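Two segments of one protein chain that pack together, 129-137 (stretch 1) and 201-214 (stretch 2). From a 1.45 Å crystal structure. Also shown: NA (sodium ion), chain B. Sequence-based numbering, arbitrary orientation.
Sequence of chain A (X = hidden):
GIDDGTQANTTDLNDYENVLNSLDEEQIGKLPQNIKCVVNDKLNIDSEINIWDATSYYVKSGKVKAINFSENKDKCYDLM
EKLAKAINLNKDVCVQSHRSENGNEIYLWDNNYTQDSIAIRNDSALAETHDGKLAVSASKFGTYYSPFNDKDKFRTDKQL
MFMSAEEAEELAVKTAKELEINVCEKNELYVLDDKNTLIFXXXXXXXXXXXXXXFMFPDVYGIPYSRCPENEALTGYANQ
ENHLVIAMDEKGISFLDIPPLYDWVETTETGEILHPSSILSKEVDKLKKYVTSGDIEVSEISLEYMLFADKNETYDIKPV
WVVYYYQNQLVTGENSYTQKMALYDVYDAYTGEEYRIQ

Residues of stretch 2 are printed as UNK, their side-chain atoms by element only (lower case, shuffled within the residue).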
# COMPACT_ATOMS: atom_id res chain seq x y z
N THR A 129 -1.94 18.60 7.80
CA THR A 129 -2.50 19.58 8.72
C THR A 129 -2.39 18.98 10.09
O THR A 129 -2.15 17.77 10.22
CB THR A 129 -3.95 19.94 8.38
OG1 THR A 129 -4.77 18.77 8.62
CG2 THR A 129 -4.12 20.47 6.97
N HIS A 130 -2.58 19.80 11.15
CA HIS A 130 -2.53 19.27 12.50
C HIS A 130 -3.63 18.18 12.69
O HIS A 130 -3.35 17.10 13.20
CB HIS A 130 -2.72 20.42 13.50
CG HIS A 130 -2.82 19.98 14.93
ND1 HIS A 130 -1.73 19.45 15.59
CD2 HIS A 130 -3.89 19.99 15.76
CE1 HIS A 130 -2.17 19.15 16.81
NE2 HIS A 130 -3.46 19.45 16.95
N ASP A 131 -4.86 18.43 12.19
CA ASP A 131 -5.95 17.46 12.30
C ASP A 131 -5.65 16.18 11.47
O ASP A 131 -5.92 15.07 11.92
CB ASP A 131 -7.28 18.06 11.84
CG ASP A 131 -7.83 19.16 12.73
OD1 ASP A 131 -7.27 19.37 13.84
OD2 ASP A 131 -8.83 19.81 12.34
N GLY A 132 -5.05 16.35 10.29
CA GLY A 132 -4.71 15.21 9.45
C GLY A 132 -3.65 14.33 10.09
O GLY A 132 -3.77 13.10 10.13
N LYS A 133 -2.62 14.96 10.63
CA LYS A 133 -1.57 14.27 11.39
C LYS A 133 -2.19 13.40 12.51
O LYS A 133 -1.88 12.21 12.62
CB LYS A 133 -0.61 15.30 12.00
CG LYS A 133 0.56 14.64 12.74
CD LYS A 133 1.54 15.67 13.28
CE LYS A 133 1.30 16.00 14.71
NZ LYS A 133 2.46 16.74 15.28
N LEU A 134 -3.08 14.00 13.32
CA LEU A 134 -3.65 13.24 14.43
C LEU A 134 -4.62 12.16 13.95
O LEU A 134 -4.62 11.06 14.52
CB LEU A 134 -4.33 14.15 15.43
CG LEU A 134 -3.44 15.25 16.08
CD1 LEU A 134 -4.17 15.89 17.20
CD2 LEU A 134 -2.11 14.69 16.62
N ALA A 135 -5.40 12.42 12.89
CA ALA A 135 -6.30 11.39 12.38
C ALA A 135 -5.55 10.18 11.84
O ALA A 135 -5.94 9.04 12.13
CB ALA A 135 -7.18 11.96 11.27
N VAL A 136 -4.48 10.41 11.06
CA VAL A 136 -3.84 9.28 10.41
C VAL A 136 -2.70 8.67 11.24
O VAL A 136 -2.43 7.48 11.08
CB VAL A 136 -3.35 9.72 8.99
CG1 VAL A 136 -2.69 8.58 8.23
CG2 VAL A 136 -4.51 10.31 8.19
N SER A 137 -2.10 9.43 12.17
CA SER A 137 -0.94 8.87 12.87
C SER A 137 -0.97 8.96 14.40
O SER A 137 -0.03 8.48 15.05
CB SER A 137 0.34 9.53 12.34
OG SER A 137 0.44 10.90 12.65
N UNK A 201 -3.85 12.77 21.76
CA UNK A 201 -4.09 14.20 21.50
C UNK A 201 -2.87 15.01 21.96
O UNK A 201 -2.10 14.54 22.81
c UNK A 201 -4.75 12.26 22.82
c UNK A 201 -5.32 13.51 23.43
c UNK A 201 -5.34 14.51 22.33
N UNK A 202 -2.65 16.18 21.37
CA UNK A 202 -1.53 17.02 21.77
C UNK A 202 -1.99 18.07 22.76
O UNK A 202 -1.22 18.47 23.64
c UNK A 202 -0.09 16.66 19.72
c UNK A 202 -0.87 17.67 20.56
c UNK A 202 0.58 17.21 18.48
o UNK A 202 0.54 18.45 18.25
o UNK A 202 1.18 16.40 17.74
N UNK A 203 -3.26 18.50 22.62
CA UNK A 203 -3.95 19.47 23.47
C UNK A 203 -5.33 18.93 23.81
O UNK A 203 -5.81 18.01 23.15
o UNK A 203 -2.46 22.41 23.50
c UNK A 203 -2.76 21.57 22.62
o UNK A 203 -2.03 21.32 21.64
c UNK A 203 -4.07 20.83 22.76
N UNK A 204 -5.99 19.52 24.82
CA UNK A 204 -7.34 19.14 25.25
C UNK A 204 -8.39 19.52 24.19
O UNK A 204 -9.51 19.04 24.25
o UNK A 204 -6.32 21.76 26.57
c UNK A 204 -7.67 19.79 26.61
o UNK A 204 -8.51 22.02 26.65
c UNK A 204 -7.49 21.30 26.61
N UNK A 205 -8.01 20.39 23.23
CA UNK A 205 -8.87 20.84 22.14
C UNK A 205 -8.90 19.78 21.00
O UNK A 205 -9.81 19.83 20.18
c UNK A 205 -8.45 23.30 22.68
o UNK A 205 -7.11 22.10 21.06
c UNK A 205 -8.42 22.21 21.61
N UNK A 206 -7.92 18.85 20.94
CA UNK A 206 -7.89 17.83 19.88
C UNK A 206 -8.99 16.80 20.06
O UNK A 206 -9.09 16.19 21.12
c UNK A 206 -6.51 17.14 19.81
c UNK A 206 -5.39 18.10 19.42
o UNK A 206 -5.64 19.02 18.61
o UNK A 206 -4.26 17.90 19.90
N UNK A 207 -9.79 16.56 18.99
CA UNK A 207 -10.89 15.59 18.99
C UNK A 207 -10.87 14.77 17.71
O UNK A 207 -10.15 15.12 16.77
c UNK A 207 -12.47 17.48 22.80
n UNK A 207 -12.16 16.83 24.10
c UNK A 207 -12.44 16.49 21.65
c UNK A 207 -12.45 17.23 20.30
c UNK A 207 -12.26 16.31 19.08
N UNK A 208 -11.68 13.70 17.65
CA UNK A 208 -11.81 12.89 16.43
C UNK A 208 -12.50 13.75 15.35
O UNK A 208 -13.51 14.40 15.62
c UNK A 208 -14.01 11.03 14.73
c UNK A 208 -12.59 11.60 16.74
o UNK A 208 -15.10 11.29 15.26
c UNK A 208 -12.79 10.66 15.55
n UNK A 208 -13.83 11.06 13.43
N UNK A 209 -11.92 13.77 14.15
CA UNK A 209 -12.44 14.50 12.99
C UNK A 209 -12.70 13.52 11.86
O UNK A 209 -11.78 12.82 11.45
c UNK A 209 -11.44 15.57 12.53
c UNK A 209 -11.25 16.66 13.54
n UNK A 209 -10.05 16.77 14.09
o UNK A 209 -12.19 17.38 13.87
N UNK A 210 -13.95 13.50 11.33
CA UNK A 210 -14.29 12.57 10.25
C UNK A 210 -13.38 12.78 9.05
O UNK A 210 -13.30 13.89 8.52
o UNK A 210 -17.95 12.23 10.67
o UNK A 210 -16.26 11.66 11.96
c UNK A 210 -16.73 12.16 10.91
c UNK A 210 -15.77 12.68 9.87
N UNK A 211 -12.69 11.72 8.64
CA UNK A 211 -11.69 11.79 7.58
C UNK A 211 -11.79 10.59 6.66
O UNK A 211 -11.97 9.46 7.14
c UNK A 211 -9.14 11.86 7.27
c UNK A 211 -10.30 11.82 8.26
o UNK A 211 -10.21 12.97 9.12
N UNK A 212 -11.71 10.82 5.35
CA UNK A 212 -11.54 9.73 4.39
C UNK A 212 -10.06 9.52 4.16
O UNK A 212 -9.34 10.52 4.02
c UNK A 212 -14.30 11.26 2.53
o UNK A 212 -17.77 10.09 2.29
c UNK A 212 -12.14 10.09 3.03
c UNK A 212 -13.63 10.11 2.92
c UNK A 212 -15.68 11.25 2.31
c UNK A 212 -16.40 10.08 2.49
c UNK A 212 -15.76 8.93 2.91
c UNK A 212 -14.38 8.94 3.10
N UNK A 213 -9.58 8.29 4.07
CA UNK A 213 -8.19 8.01 3.72
C UNK A 213 -8.17 7.12 2.50
O UNK A 213 -8.66 5.99 2.56
c UNK A 213 -5.98 6.97 4.43
c UNK A 213 -7.31 8.31 6.08
c UNK A 213 -7.39 7.37 4.88
N UNK A 214 -7.58 7.62 1.41
CA UNK A 214 -7.38 6.77 0.25
C UNK A 214 -5.99 6.25 0.21
O UNK A 214 -5.04 6.98 0.49
c UNK A 214 -11.18 7.29 -2.27
c UNK A 214 -11.75 8.42 -1.73
c UNK A 214 -7.59 7.56 -1.05
c UNK A 214 -9.04 7.86 -1.28
c UNK A 214 -10.98 9.29 -0.98
c UNK A 214 -9.82 7.03 -2.07
c UNK A 214 -9.63 9.02 -0.76
NA NA B . -17.27 11.76 14.24
O HOH W 1 -7.96 14.74 13.79
O HOH W 2 -6.98 18.27 16.32
O HOH W 3 2.39 19.75 16.66
O HOH W 4 -16.53 13.89 14.66
O HOH W 5 -19.26 12.65 12.97

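Position 201 has three side-chain carbons closing a ring onto the backbone nitrogen: Pro-201, pointing away from the helix. Position 202 carries three carbons, the third bearing two oxygens. One oxygen lies 2.8 Å from Lys-133 NZ, the other 3.1 Å from His-130 CE1, and the forked end makes it Glu-202. Its OE2 takes the salt bridge from the lysine.

Positions 203 and 204 each hold two carbons, the second with two oxygens: Asp-203 and Asp-204, neither touching the helix. At 205 one carbon bears an oxygen and a methyl, which is Thr-205, also out of reach.

Position 206 repeats the two-carbon, two-oxygen pattern but points toward the helix, with one oxygen 2.8 Å from His-130 NE2, so it is Asp-206. The imidazole donates to OD1, while Asp-206 OD2 accepts from Glu-202 N (2.8 Å) and from Asp-203 N, with Asp-203 N to Asp-206 OD2 at 3.0 Å. The carboxylate thus ties together a type I turn, from Asp-203 to Asp-206, and presents it to the helix.

Position 207, four carbons in a row ending in nitrogen, is Lys-207, pointing away. At 208, three carbons end in one oxygen and one nitrogen: Gln-208, also turned away, its OE1 2.4 Å from the sodium NA. Position 209 has two carbons, the second with one oxygen and one nitrogen, and points toward the helix. This is Asn-209, whose ND2 sits 3.5 Å from Asp-131 CG. Position 210, two carbons and two oxygens, is Asp-210, facing away; its OD1 lies 2.5 Å from NA and accepts from Gln-208 NE2 at 2.9 Å.

The strand begins at 211, where one carbon bears an oxygen and a methyl: Thr-211. The Thr-211 OG1 hydroxyl donates to Asn-209 O (2.8 Å), and Thr-211 OG1 lies 3.9 Å from Ala-135 CB. Position 212, one carbon, then a six-carbon ring bearing an oxygen, is Tyr-212, out of reach. At 213 one carbon carries two more: Val-213, its CG2 4.0 Å from Val-136 CG2. One carbon, then a bare six-carbon ring, at 214 is Phe-214, again beyond reach.

The contact works by grading polarity along the helix. At its start, His-130 and Lys-133 meet acids. Water extends this region, donating from one molecule to Asp-131 OD1 (2.7 Å) and Asp-206 OD1 (2.8 Å); another bridges Asp-131 O and Asn-209 ND2. Farther along, small Ala-135 and then Val-136 pack against the strand, whose alternation turns Thr-211 and Val-213 inward. Sodium is bound by Gln-208 and Asp-210, whose CA-to-CB bonds point away from the helix, and by two waters.

Stretch 2 201-214: PEDDTDKQNDTYVF
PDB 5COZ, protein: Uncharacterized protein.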